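Local atomic coordinates of orotidine 5'-phosphate decarboxylase (PDB entry 2CZD), a protein that probably catalyses the decarboxylation of orotidine 5'-monophosphate to UMP, the last step of de novo UMP synthesis. Residues M1-L6 with A179-V184; H85-R90 with E115-L120; V105-H110 with I137-R142. All coordinates share one frame; numbering follows the deposited sequence.

Contact 1 of 3, residues M1-L6 with A179-V184; sequences MIVLAL and ADYIIV
Ile182 O is approached by two groups of the first strand. Val3 N donates a hydrogen bond to Ile182 O at 2.8 Å, almost straight at 175°. Ile2 CA adds a CA-H...O contact to Ile182 O at 3.4 Å. Val184 O repeats the pattern, taking Ala5 N at 2.8 Å and a CA-H...O contact from Leu4. In the other direction, Ile182 N donates to Met1 O and Val184 N to Val3 O. This alternation is the bonding of a parallel pair. Ile2, Val3 and Leu4 are in register with Ile182, Ile183 and Val184. The short strands run at 22° to each other.

The side chains divide between the two faces of the sheet. On one face Val3 and Ile183 lie side by side and point the same way, with Val3 CB 3.9 Å from Ile183 CG1. On the other, Ile2 CG2 meets Val184 CG2 at 4.0 Å. At the N terminus Met1 reaches the Tyr181 ring. Its chain bends at chi3 (-77°), which carries Met1 CE over one face of the Tyr181 ring, 4.0 Å from its centroid, in a CH-pi contact. Met1 SD lies obliquely to the ring in a Met-aromatic contact, and Val3 CG2 packs on Tyr181 CB at 3.8 Å.

The pairing joins the first and last strands and closes the eight-stranded TIM barrel. Strand 2-5 bonds on to strand 27-31, while Val3 and Ala5 pack on Lys29, a substrate-binding residue. Ile183 touches Leu160 of strand 158-161. Helix 194-205 covers the face that carries Ile2 and Val184, with Ile201 against both.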
ATOM      1  N   MET B   1      -9.105  -4.572 -25.150  1.00 22.24           N
ATOM      2  CA  MET B   1      -8.933  -5.629 -24.114  1.00 17.95           C
ATOM      3  C   MET B   1      -9.438  -5.120 -22.777  1.00 15.03           C
ATOM      4  O   MET B   1      -9.153  -3.999 -22.355  1.00 16.98           O
ATOM      5  CB  MET B   1      -7.467  -6.057 -24.004  1.00 24.56           C
ATOM      6  CG  MET B   1      -6.947  -6.761 -25.258  1.00 28.54           C
ATOM      7  SD  MET B   1      -5.225  -7.246 -25.133  1.00 30.76           S
ATOM      8  CE  MET B   1      -4.388  -5.667 -25.402  1.00 27.87           C
ATOM      9  N   ILE B   2     -10.196  -5.968 -22.112  1.00 10.50           N
ATOM     10  CA  ILE B   2     -10.799  -5.604 -20.842  1.00 10.54           C
ATOM     11  C   ILE B   2     -10.106  -6.207 -19.635  1.00 11.97           C
ATOM     12  O   ILE B   2      -9.778  -7.383 -19.639  1.00 12.49           O
ATOM     13  CB  ILE B   2     -12.287  -6.070 -20.826  1.00 12.35           C
ATOM     14  CG1 ILE B   2     -13.040  -5.382 -21.951  1.00 13.42           C
ATOM     15  CG2 ILE B   2     -12.935  -5.821 -19.458  1.00 12.80           C
ATOM     16  CD1 ILE B   2     -14.450  -5.944 -22.150  1.00 15.36           C
ATOM     17  N   VAL B   3      -9.880  -5.375 -18.618  1.00 10.55           N
ATOM     18  CA  VAL B   3      -9.323  -5.831 -17.352  1.00 10.73           C
ATOM     19  C   VAL B   3     -10.500  -5.768 -16.391  1.00  9.29           C
ATOM     20  O   VAL B   3     -11.057  -4.710 -16.167  1.00 12.74           O
ATOM     21  CB  VAL B   3      -8.207  -4.905 -16.827  1.00 10.09           C
ATOM     22  CG1 VAL B   3      -7.834  -5.324 -15.390  1.00  9.37           C
ATOM     23  CG2 VAL B   3      -6.979  -5.018 -17.760  1.00 10.68           C
ATOM     24  N   LEU B   4     -10.889  -6.914 -15.846  1.00 10.46           N
ATOM     25  CA  LEU B   4     -12.013  -6.954 -14.912  1.00  9.94           C
ATOM     26  C   LEU B   4     -11.539  -6.693 -13.487  1.00  9.49           C
ATOM     27  O   LEU B   4     -10.742  -7.471 -12.958  1.00  9.73           O
ATOM     28  CB  LEU B   4     -12.698  -8.330 -14.962  1.00 13.04           C
ATOM     29  CG  LEU B   4     -13.809  -8.510 -13.921  1.00 13.19           C
ATOM     30  CD1 LEU B   4     -14.952  -7.551 -14.212  1.00 12.87           C
ATOM     31  CD2 LEU B   4     -14.315  -9.964 -13.971  1.00 12.26           C
ATOM     32  N   ALA B   5     -12.013  -5.596 -12.899  1.00  9.99           N
ATOM     33  CA  ALA B   5     -11.702  -5.261 -11.499  1.00 11.08           C
ATOM     34  C   ALA B   5     -12.691  -6.135 -10.725  1.00 11.20           C
ATOM     35  O   ALA B   5     -13.875  -5.775 -10.542  1.00 12.69           O
ATOM     36  CB  ALA B   5     -11.952  -3.783 -11.235  1.00 10.05           C
ATOM     37  N   LEU B   6     -12.196  -7.294 -10.292  1.00 11.72           N
ATOM     38  CA  LEU B   6     -13.019  -8.304  -9.625  1.00 12.25           C
ATOM     39  C   LEU B   6     -13.196  -8.012  -8.147  1.00 12.09           C
ATOM     40  O   LEU B   6     -12.695  -8.743  -7.267  1.00 13.14           O
ATOM     41  CB  LEU B   6     -12.399  -9.681  -9.831  1.00 14.01           C
ATOM     42  CG  LEU B   6     -13.266 -10.872  -9.408  1.00 12.67           C
ATOM     43  CD1 LEU B   6     -14.528 -10.894 -10.264  1.00 15.22           C
ATOM     44  CD2 LEU B   6     -12.478 -12.155  -9.589  1.00 16.05           C
ATOM     45  N   ALA B 179      -5.608   3.931 -24.913  1.00  9.50           N
ATOM     46  CA  ALA B 179      -5.754   2.870 -23.930  1.00 10.46           C
ATOM     47  C   ALA B 179      -5.564   1.483 -24.536  1.00 12.41           C
ATOM     48  O   ALA B 179      -6.295   1.093 -25.464  1.00 12.74           O
ATOM     49  CB  ALA B 179      -7.138   2.934 -23.264  1.00 11.93           C
ATOM     50  N   ASP B 180      -4.583   0.728 -24.037  1.00 10.04           N
ATOM     51  CA  ASP B 180      -4.418  -0.652 -24.487  1.00 10.42           C
ATOM     52  C   ASP B 180      -5.445  -1.573 -23.827  1.00 11.52           C
ATOM     53  O   ASP B 180      -5.853  -2.579 -24.405  1.00 12.17           O
ATOM     54  CB  ASP B 180      -3.018  -1.163 -24.165  1.00  9.32           C
ATOM     55  CG  ASP B 180      -1.965  -0.409 -24.925  1.00 12.50           C
ATOM     56  OD1 ASP B 180      -1.343   0.500 -24.337  1.00 11.28           O
ATOM     57  OD2 ASP B 180      -1.779  -0.717 -26.133  1.00 11.89           O
ATOM     58  N   TYR B 181      -5.823  -1.228 -22.594  1.00  9.69           N
ATOM     59  CA  TYR B 181      -6.803  -1.964 -21.805  1.00  9.93           C
ATOM     60  C   TYR B 181      -7.754  -0.989 -21.145  1.00  9.91           C
ATOM     61  O   TYR B 181      -7.365   0.131 -20.770  1.00 11.05           O
ATOM     62  CB  TYR B 181      -6.129  -2.748 -20.668  1.00  9.61           C
ATOM     63  CG  TYR B 181      -5.121  -3.768 -21.129  1.00 11.03           C
ATOM     64  CD1 TYR B 181      -5.504  -5.087 -21.386  1.00  9.46           C
ATOM     65  CD2 TYR B 181      -3.787  -3.406 -21.329  1.00 11.18           C
ATOM     66  CE1 TYR B 181      -4.576  -6.030 -21.833  1.00 10.53           C
ATOM     67  CE2 TYR B 181      -2.857  -4.330 -21.776  1.00 10.27           C
ATOM     68  CZ  TYR B 181      -3.254  -5.634 -22.024  1.00 13.20           C
ATOM     69  OH  TYR B 181      -2.334  -6.543 -22.478  1.00 16.93           O
ATOM     70  N   ILE B 182      -8.999  -1.440 -20.990  1.00 10.98           N
ATOM     71  CA  ILE B 182     -10.028  -0.681 -20.316  1.00 11.36           C
ATOM     72  C   ILE B 182     -10.284  -1.474 -19.031  1.00 11.92           C
ATOM     73  O   ILE B 182     -10.481  -2.694 -19.095  1.00 12.38           O
ATOM     74  CB  ILE B 182     -11.333  -0.655 -21.141  1.00 15.43           C
ATOM     75  CG1 ILE B 182     -11.078   0.005 -22.504  1.00 19.68           C
ATOM     76  CG2 ILE B 182     -12.403   0.092 -20.374  1.00 19.18           C
ATOM     77  CD1 ILE B 182     -10.585   1.416 -22.382  1.00 17.92           C
ATOM     78  N   ILE B 183     -10.229  -0.810 -17.875  1.00 10.29           N
ATOM     79  CA  ILE B 183     -10.494  -1.480 -16.596  1.00  9.83           C
ATOM     80  C   ILE B 183     -11.969  -1.246 -16.281  1.00 10.04           C
ATOM     81  O   ILE B 183     -12.428  -0.100 -16.196  1.00 10.84           O
ATOM     82  CB  ILE B 183      -9.626  -0.888 -15.467  1.00  8.95           C
ATOM     83  CG1 ILE B 183      -8.158  -1.199 -15.764  1.00  8.37           C
ATOM     84  CG2 ILE B 183     -10.063  -1.420 -14.110  1.00 12.86           C
ATOM     85  CD1 ILE B 183      -7.202  -0.465 -14.840  1.00 11.24           C
ATOM     86  N   VAL B 184     -12.698  -2.350 -16.167  1.00  7.84           N
ATOM     87  CA  VAL B 184     -14.129  -2.337 -15.893  1.00  8.56           C
ATOM     88  C   VAL B 184     -14.450  -3.082 -14.603  1.00 12.10           C
ATOM     89  O   VAL B 184     -13.900  -4.145 -14.370  1.00 11.61           O
ATOM     90  CB  VAL B 184     -14.872  -3.021 -17.051  1.00 10.04           C
ATOM     91  CG1 VAL B 184     -16.402  -2.945 -16.823  1.00 11.32           C
ATOM     92  CG2 VAL B 184     -14.506  -2.346 -18.359  1.00 14.27           C
TER

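Contact 2 of 3, residues H85-R90 with E115-L120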
ATOM      1  N   HIS B  85       3.454   2.186  -6.797  1.00  7.59           N
ATOM      2  CA  HIS B  85       3.543   3.647  -6.902  1.00  6.13           C
ATOM      3  C   HIS B  85       4.940   4.028  -7.376  1.00  8.35           C
ATOM      4  O   HIS B  85       5.898   3.267  -7.214  1.00  9.93           O
ATOM      5  CB  HIS B  85       3.337   4.314  -5.537  1.00  6.23           C
ATOM      6  CG  HIS B  85       1.923   4.719  -5.264  1.00  7.55           C
ATOM      7  ND1 HIS B  85       1.302   5.749  -5.936  1.00  7.42           N
ATOM      8  CD2 HIS B  85       1.013   4.240  -4.376  1.00  8.35           C
ATOM      9  CE1 HIS B  85       0.070   5.891  -5.476  1.00  7.48           C
ATOM     10  NE2 HIS B  85      -0.131   4.985  -4.527  1.00  8.16           N
ATOM     11  N   THR B  86       5.021   5.218  -7.962  1.00  7.78           N
ATOM     12  CA  THR B  86       6.274   5.795  -8.437  1.00  6.96           C
ATOM     13  C   THR B  86       6.855   6.722  -7.359  1.00  8.18           C
ATOM     14  O   THR B  86       8.074   6.858  -7.248  1.00  8.84           O
ATOM     15  CB  THR B  86       6.034   6.662  -9.699  1.00  8.27           C
ATOM     16  OG1 THR B  86       5.413   5.851 -10.700  1.00  8.29           O
ATOM     17  CG2 THR B  86       7.337   7.185 -10.277  1.00 11.88           C
ATOM     18  N   PHE B  87       5.965   7.343  -6.573  1.00  7.71           N
ATOM     19  CA  PHE B  87       6.315   8.366  -5.559  1.00  8.93           C
ATOM     20  C   PHE B  87       7.388   7.994  -4.546  1.00  9.12           C
ATOM     21  O   PHE B  87       8.184   8.839  -4.153  1.00 10.09           O
ATOM     22  CB  PHE B  87       5.022   8.766  -4.792  1.00 10.03           C
ATOM     23  CG  PHE B  87       4.873  10.241  -4.470  1.00 16.45           C
ATOM     24  CD1 PHE B  87       5.783  10.901  -3.657  1.00 17.88           C
ATOM     25  CD2 PHE B  87       3.770  10.953  -4.941  1.00 14.05           C
ATOM     26  CE1 PHE B  87       5.596  12.268  -3.319  1.00 12.39           C
ATOM     27  CE2 PHE B  87       3.585  12.331  -4.596  1.00 11.61           C
ATOM     28  CZ  PHE B  87       4.503  12.960  -3.796  1.00 11.60           C
ATOM     29  N   VAL B  88       7.421   6.729  -4.141  1.00  7.57           N
ATOM     30  CA  VAL B  88       8.339   6.281  -3.116  1.00  7.92           C
ATOM     31  C   VAL B  88       9.775   6.101  -3.589  1.00 10.30           C
ATOM     32  O   VAL B  88      10.677   5.942  -2.778  1.00  9.66           O
ATOM     33  CB  VAL B  88       7.749   5.002  -2.439  1.00  9.38           C
ATOM     34  CG1 VAL B  88       8.635   4.485  -1.315  1.00 10.09           C
ATOM     35  CG2 VAL B  88       6.381   5.365  -1.840  1.00 14.66           C
ATOM     36  N   GLY B  89       9.994   6.136  -4.897  1.00  7.04           N
ATOM     37  CA  GLY B  89      11.359   6.018  -5.373  1.00  7.87           C
ATOM     38  C   GLY B  89      11.597   4.860  -6.318  1.00  8.33           C
ATOM     39  O   GLY B  89      10.861   3.879  -6.311  1.00  8.60           O
ATOM     40  N   ARG B  90      12.645   4.990  -7.125  1.00  7.84           N
ATOM     41  CA  ARG B  90      13.015   3.968  -8.096  1.00  7.80           C
ATOM     42  C   ARG B  90      13.460   2.652  -7.438  1.00  9.29           C
ATOM     43  O   ARG B  90      13.220   1.580  -7.991  1.00  9.39           O
ATOM     44  CB  ARG B  90      14.135   4.506  -8.986  1.00  8.59           C
ATOM     45  CG  ARG B  90      13.686   5.678  -9.843  1.00 13.37           C
ATOM     46  CD  ARG B  90      14.906   6.407 -10.413  1.00 15.76           C
ATOM     47  NE  ARG B  90      14.596   7.444 -11.410  1.00 24.28           N
ATOM     48  CZ  ARG B  90      14.096   8.661 -11.167  1.00 28.31           C
ATOM     49  NH1 ARG B  90      13.802   9.070  -9.932  1.00 26.19           N
ATOM     50  NH2 ARG B  90      13.933   9.508 -12.188  1.00 29.46           N
ATOM     51  N   GLU B 115      -3.471  17.171  -5.017  1.00 10.70           N
ATOM     52  CA  GLU B 115      -2.605  17.791  -4.042  1.00  8.44           C
ATOM     53  C   GLU B 115      -1.103  17.564  -4.227  1.00 11.80           C
ATOM     54  O   GLU B 115      -0.326  18.521  -4.140  1.00 12.73           O
ATOM     55  CB  GLU B 115      -3.056  17.376  -2.637  1.00 11.76           C
ATOM     56  CG  GLU B 115      -4.441  17.943  -2.324  1.00 13.99           C
ATOM     57  CD  GLU B 115      -5.089  17.381  -1.064  1.00 18.70           C
ATOM     58  OE1 GLU B 115      -4.410  16.705  -0.259  1.00 16.31           O
ATOM     59  OE2 GLU B 115      -6.292  17.652  -0.879  1.00 16.80           O
ATOM     60  N   PHE B 116      -0.698  16.320  -4.479  1.00 10.42           N
ATOM     61  CA  PHE B 116       0.720  16.015  -4.643  1.00  7.59           C
ATOM     62  C   PHE B 116       1.054  15.111  -5.824  1.00  9.61           C
ATOM     63  O   PHE B 116       2.053  15.318  -6.496  1.00 11.96           O
ATOM     64  CB  PHE B 116       1.282  15.348  -3.372  1.00 10.89           C
ATOM     65  CG  PHE B 116       1.105  16.159  -2.123  1.00  9.07           C
ATOM     66  CD1 PHE B 116       0.125  15.829  -1.182  1.00 10.33           C
ATOM     67  CD2 PHE B 116       1.926  17.260  -1.879  1.00 10.96           C
ATOM     68  CE1 PHE B 116      -0.036  16.589  -0.004  1.00  9.11           C
ATOM     69  CE2 PHE B 116       1.774  18.025  -0.704  1.00 14.80           C
ATOM     70  CZ  PHE B 116       0.794  17.685   0.229  1.00 12.43           C
ATOM     71  N   ILE B 117       0.237  14.092  -6.055  1.00  8.86           N
ATOM     72  CA  ILE B 117       0.496  13.148  -7.127  1.00  9.46           C
ATOM     73  C   ILE B 117       0.369  13.739  -8.531  1.00  9.62           C
ATOM     74  O   ILE B 117       1.328  13.755  -9.295  1.00 10.17           O
ATOM     75  CB  ILE B 117      -0.468  11.938  -7.023  1.00 11.51           C
ATOM     76  CG1 ILE B 117      -0.188  11.142  -5.742  1.00 12.22           C
ATOM     77  CG2 ILE B 117      -0.332  11.054  -8.246  1.00 12.08           C
ATOM     78  CD1 ILE B 117       0.962  10.170  -5.836  1.00 20.70           C
ATOM     79  N   ASN B 118      -0.814  14.238  -8.869  1.00 12.04           N
ATOM     80  CA  ASN B 118      -0.999  14.748 -10.223  1.00 11.55           C
ATOM     81  C   ASN B 118      -0.094  15.922 -10.638  1.00 12.59           C
ATOM     82  O   ASN B 118       0.262  16.037 -11.814  1.00 11.24           O
ATOM     83  CB  ASN B 118      -2.484  15.033 -10.441  1.00 12.00           C
ATOM     84  CG  ASN B 118      -3.319  13.747 -10.448  1.00 12.78           C
ATOM     85  OD1 ASN B 118      -2.810  12.668 -10.164  1.00 11.93           O
ATOM     86  ND2 ASN B 118      -4.597  13.870 -10.765  1.00 12.49           N
ATOM     87  N   PRO B 119       0.294  16.800  -9.695  1.00 12.82           N
ATOM     88  CA  PRO B 119       1.181  17.891 -10.114  1.00 13.72           C
ATOM     89  C   PRO B 119       2.540  17.307 -10.543  1.00 11.40           C
ATOM     90  O   PRO B 119       3.297  17.944 -11.278  1.00 13.62           O
ATOM     91  CB  PRO B 119       1.295  18.740  -8.850  1.00 14.31           C
ATOM     92  CG  PRO B 119      -0.088  18.631  -8.278  1.00 15.38           C
ATOM     93  CD  PRO B 119      -0.363  17.129  -8.415  1.00 11.22           C
ATOM     94  N   LEU B 120       2.845  16.097 -10.084  1.00 10.71           N
ATOM     95  CA  LEU B 120       4.105  15.442 -10.424  1.00 11.71           C
ATOM     96  C   LEU B 120       4.002  14.432 -11.575  1.00  9.98           C
ATOM     97  O   LEU B 120       4.994  13.804 -11.925  1.00 10.96           O
ATOM     98  CB  LEU B 120       4.675  14.721  -9.191  1.00 12.53           C
ATOM     99  CG  LEU B 120       5.403  15.600  -8.160  1.00 12.76           C
ATOM    100  CD1 LEU B 120       5.610  14.841  -6.856  1.00 12.58           C
ATOM    101  CD2 LEU B 120       6.749  16.031  -8.735  1.00 13.12           C
TER
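The CB of Phe87 points toward the 115-120 loop, and chi1 of -140°, away from the staggered values, places CG. Leu120 comes to meet the ring. Its CG is anti to its own carbonyl carbon (chi1 -79°), and chi2 at 166° places Leu120 CD1 3.8 Å from Phe87 CZ. These two side chains cross at about a right angle. Phe116 meets the same end of the ring, its CB 4.0 Å from Phe87 CE2. The carbonyl carbon of Phe116 lies at the ring edge, in the plane, and its O stands obliquely to the ring, 3.9 Å from Phe87 CE2. Ile117 adds CG1 at 4.0 Å from Phe87 CD2. Its CD1 is modelled too close to that ring atom, so its exact position is doubtful.

No hydrogen bond crosses between the loops; the contact is mainly apolar and has Phe87 at its middle. Each loop also has a backbone bond of its own. Thr86 to Gly89 form a type I turn, with Gly89 N bonded to Thr86 O at 3.1 Å. Leu120 N bonds to Ile117 O at 2.9 Å.

The site belongs to the homodimer interface. Phe87 stacks on Phe87 of the second subunit, and His85 NE2 bonds to Ala61 O of the second subunit. Within the chain, 85-90 leads from strand 81-85 into helix 90-97, with Gly89 as N-cap. Segment 115-120 leads into helix 121-131, from which Phe124 meets the Phe87 ring. The contact thus lies between two successive strand-to-helix connections of the barrel.

Contact 3 of 3, residues V105-H110 with I137-R142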
ATOM      1  N   VAL B 105       1.995   3.712 -11.096  1.00  8.79           N
ATOM      2  CA  VAL B 105       1.013   4.766 -10.891  1.00  8.90           C
ATOM      3  C   VAL B 105       1.692   6.098 -11.163  1.00  8.05           C
ATOM      4  O   VAL B 105       2.670   6.467 -10.482  1.00  8.58           O
ATOM      5  CB  VAL B 105       0.502   4.817  -9.424  1.00  7.64           C
ATOM      6  CG1 VAL B 105      -0.415   6.042  -9.231  1.00  9.29           C
ATOM      7  CG2 VAL B 105      -0.215   3.521  -9.062  1.00 11.53           C
ATOM      8  N   VAL B 106       1.170   6.820 -12.151  1.00  9.13           N
ATOM      9  CA  VAL B 106       1.714   8.126 -12.487  1.00  8.30           C
ATOM     10  C   VAL B 106       0.703   9.251 -12.312  1.00 10.68           C
ATOM     11  O   VAL B 106       1.063  10.425 -12.326  1.00 10.78           O
ATOM     12  CB  VAL B 106       2.260   8.150 -13.941  1.00  7.65           C
ATOM     13  CG1 VAL B 106       3.281   7.043 -14.119  1.00  9.64           C
ATOM     14  CG2 VAL B 106       1.116   8.027 -14.960  1.00 11.48           C
ATOM     15  N   GLU B 107      -0.559   8.890 -12.141  1.00 10.40           N
ATOM     16  CA  GLU B 107      -1.627   9.874 -11.980  1.00 11.98           C
ATOM     17  C   GLU B 107      -2.801   9.151 -11.320  1.00 12.13           C
ATOM     18  O   GLU B 107      -3.035   7.972 -11.601  1.00 12.69           O
ATOM     19  CB  GLU B 107      -2.043  10.397 -13.360  1.00 10.80           C
ATOM     20  CG  GLU B 107      -3.075  11.516 -13.304  1.00 13.49           C
ATOM     21  CD  GLU B 107      -3.363  12.108 -14.676  1.00 17.02           C
ATOM     22  OE1 GLU B 107      -2.405  12.514 -15.366  1.00 18.04           O
ATOM     23  OE2 GLU B 107      -4.543  12.184 -15.053  1.00 22.37           O
ATOM     24  N   MET B 108      -3.528   9.844 -10.442  1.00 12.02           N
ATOM     25  CA  MET B 108      -4.673   9.215  -9.791  1.00 13.63           C
ATOM     26  C   MET B 108      -5.988   9.934 -10.060  1.00 13.67           C
ATOM     27  O   MET B 108      -6.002  11.088 -10.502  1.00 14.47           O
ATOM     28  CB  MET B 108      -4.400   9.031  -8.301  1.00 13.79           C
ATOM     29  CG  MET B 108      -3.465   7.859  -8.098  1.00  9.42           C
ATOM     30  SD  MET B 108      -3.065   7.547  -6.369  1.00 13.29           S
ATOM     31  CE  MET B 108      -4.465   6.514  -5.885  1.00 15.99           C
ATOM     32  N   SER B 109      -7.085   9.227  -9.784  1.00 15.95           N
ATOM     33  CA  SER B 109      -8.444   9.682 -10.086  1.00 19.45           C
ATOM     34  C   SER B 109      -9.241  10.476  -9.061  1.00 18.34           C
ATOM     35  O   SER B 109     -10.169  11.205  -9.420  1.00 19.75           O
ATOM     36  CB  SER B 109      -9.292   8.460 -10.496  1.00 20.93           C
ATOM     37  OG  SER B 109      -8.524   7.516 -11.235  1.00 28.91           O
ATOM     38  N   HIS B 110      -8.890  10.343  -7.789  1.00 14.21           N
ATOM     39  CA  HIS B 110      -9.637  11.006  -6.723  1.00 12.83           C
ATOM     40  C   HIS B 110      -9.267  12.468  -6.485  1.00 12.34           C
ATOM     41  O   HIS B 110      -8.201  12.931  -6.911  1.00 13.48           O
ATOM     42  CB  HIS B 110      -9.425  10.229  -5.427  1.00 13.49           C
ATOM     43  CG  HIS B 110      -7.998  10.225  -4.969  1.00 13.11           C
ATOM     44  ND1 HIS B 110      -6.972   9.686  -5.723  1.00 13.25           N
ATOM     45  CD2 HIS B 110      -7.428  10.707  -3.840  1.00 11.15           C
ATOM     46  CE1 HIS B 110      -5.831   9.832  -5.073  1.00 11.20           C
ATOM     47  NE2 HIS B 110      -6.077  10.448  -3.926  1.00  9.16           N
ATOM     48  N   ILE B 137      -1.202   3.473 -15.415  1.00  9.20           N
ATOM     49  CA  ILE B 137      -2.637   3.707 -15.391  1.00  9.50           C
ATOM     50  C   ILE B 137      -2.961   5.152 -15.778  1.00 11.49           C
ATOM     51  O   ILE B 137      -2.263   6.088 -15.379  1.00 12.32           O
ATOM     52  CB  ILE B 137      -3.200   3.392 -13.989  1.00  9.76           C
ATOM     53  CG1 ILE B 137      -3.123   1.875 -13.750  1.00 17.17           C
ATOM     54  CG2 ILE B 137      -4.629   3.917 -13.869  1.00 12.53           C
ATOM     55  CD1 ILE B 137      -3.604   1.449 -12.391  1.00 22.77           C
ATOM     56  N   ALA B 138      -3.987   5.335 -16.608  1.00  9.79           N
ATOM     57  CA  ALA B 138      -4.403   6.687 -17.006  1.00  8.33           C
ATOM     58  C   ALA B 138      -5.863   6.801 -16.610  1.00 12.86           C
ATOM     59  O   ALA B 138      -6.734   6.168 -17.227  1.00 14.68           O
ATOM     60  CB  ALA B 138      -4.271   6.888 -18.536  1.00 11.14           C
ATOM     61  N   PRO B 139      -6.150   7.573 -15.548  1.00 13.38           N
ATOM     62  CA  PRO B 139      -7.534   7.750 -15.099  1.00 19.47           C
ATOM     63  C   PRO B 139      -8.282   8.053 -16.384  1.00 24.33           C
ATOM     64  O   PRO B 139      -8.083   9.110 -16.974  1.00 21.48           O
ATOM     65  CB  PRO B 139      -7.436   8.961 -14.179  1.00 22.50           C
ATOM     66  CG  PRO B 139      -6.061   8.775 -13.541  1.00 19.68           C
ATOM     67  CD  PRO B 139      -5.207   8.358 -14.728  1.00 17.46           C
ATOM     68  N   GLY B 140      -9.089   7.090 -16.831  1.00 31.19           N
ATOM     69  CA  GLY B 140      -9.824   7.217 -18.073  1.00 33.06           C
ATOM     70  C   GLY B 140     -11.093   8.023 -17.945  1.00 37.48           C
ATOM     71  O   GLY B 140     -11.813   8.218 -18.933  1.00 40.10           O
ATOM     72  N   THR B 141     -11.373   8.474 -16.724  1.00 39.35           N
ATOM     73  CA  THR B 141     -12.553   9.287 -16.445  1.00 40.96           C
ATOM     74  C   THR B 141     -12.764  10.234 -17.618  1.00 43.65           C
ATOM     75  O   THR B 141     -13.618   9.999 -18.480  1.00 45.34           O
ATOM     76  CB  THR B 141     -12.347  10.103 -15.169  1.00 42.68           C
ATOM     77  OG1 THR B 141     -13.080  11.330 -15.265  1.00 46.03           O
ATOM     78  CG2 THR B 141     -10.876  10.411 -14.966  1.00 42.25           C
ATOM     79  N   ARG B 142     -11.974  11.304 -17.646  1.00 44.48           N
ATOM     80  CA  ARG B 142     -12.035  12.270 -18.735  1.00 44.66           C
ATOM     81  C   ARG B 142     -10.946  11.863 -19.718  1.00 43.06           C
ATOM     82  O   ARG B 142      -9.769  11.774 -19.356  1.00 45.33           O
ATOM     83  CB  ARG B 142     -11.804  13.692 -18.216  1.00 45.07           C
ATOM     84  CG  ARG B 142     -10.788  13.808 -17.097  1.00 45.42           C
ATOM     85  CD  ARG B 142     -11.361  14.651 -15.961  1.00 48.31           C
ATOM     86  NE  ARG B 142     -11.823  15.957 -16.436  1.00 49.88           N
ATOM     87  CZ  ARG B 142     -12.547  16.813 -15.716  1.00 50.86           C
ATOM     88  NH1 ARG B 142     -12.907  16.506 -14.475  1.00 51.96           N
ATOM     89  NH2 ARG B 142     -12.916  17.981 -16.240  1.00 50.48           N
TER
HETATM   90  O   HOH W   1      -1.309   5.932 -13.084  1.00 14.53           O
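Glu107 lies obliquely across the Pro139 ring. Chi1 (-175°) sets CG anti to the backbone N, and Glu107 CG lies 4.1 Å from both Pro139 CG and Pro139 CD. Beyond CG the chain is extended. Glu107 OE2 stands 3.9 Å from Pro139 CD. At another part of the ring, Ser109 OG lies 3.5 Å from Pro139 CB. The backbone between them also touches it, with Met108 C 3.7 Å from Pro139 CG. The proline thus touches three successive residues. Both carboxylate oxygens are bonded outside the contact; OE1 forms a salt bridge with Arg145. An alanine at Glu107 would probably leave Arg145 without that mate and open a gap beside Pro139 CG and CD.

One water lies between the loops. It accepts from Val106 N at 2.8 Å and donates to Glu107 O at 3.1 Å. It also donates to Ile137 O on the other loop, at a rather short distance.

Ser109 is a substrate-binding residue, and Met108 packs near Lys59, the proton donor. No direct hydrogen bond crosses the contact. The two loops meet through packing on the proline ring, by oxygens as well as carbons, and through one water, which binds backbone groups at or just past the ends of two adjacent strands.

The chain starts in strand 2-5, and contact 1 joins it to strand 181-184 near the other end. Nearly the whole barrel lies between these two segments, including both other contacts. Contact 2 then opens at 85-90 and closes at 115-120. Contact 3 opens at 105-110, before contact 2 has closed, and ends at 137-142, so the two cross. They also touch: Thr86 OG1 is 2.8 Å from Val105 O, and Asn118 OD1 is 2.9 Å from Met108 N, both probable hydrogen bonds. Contact 1 closes the sheet, while contacts 2 and 3 link the loops that follow strands 81-85, 101-105 and 135-137. Both of these reach the second subunit.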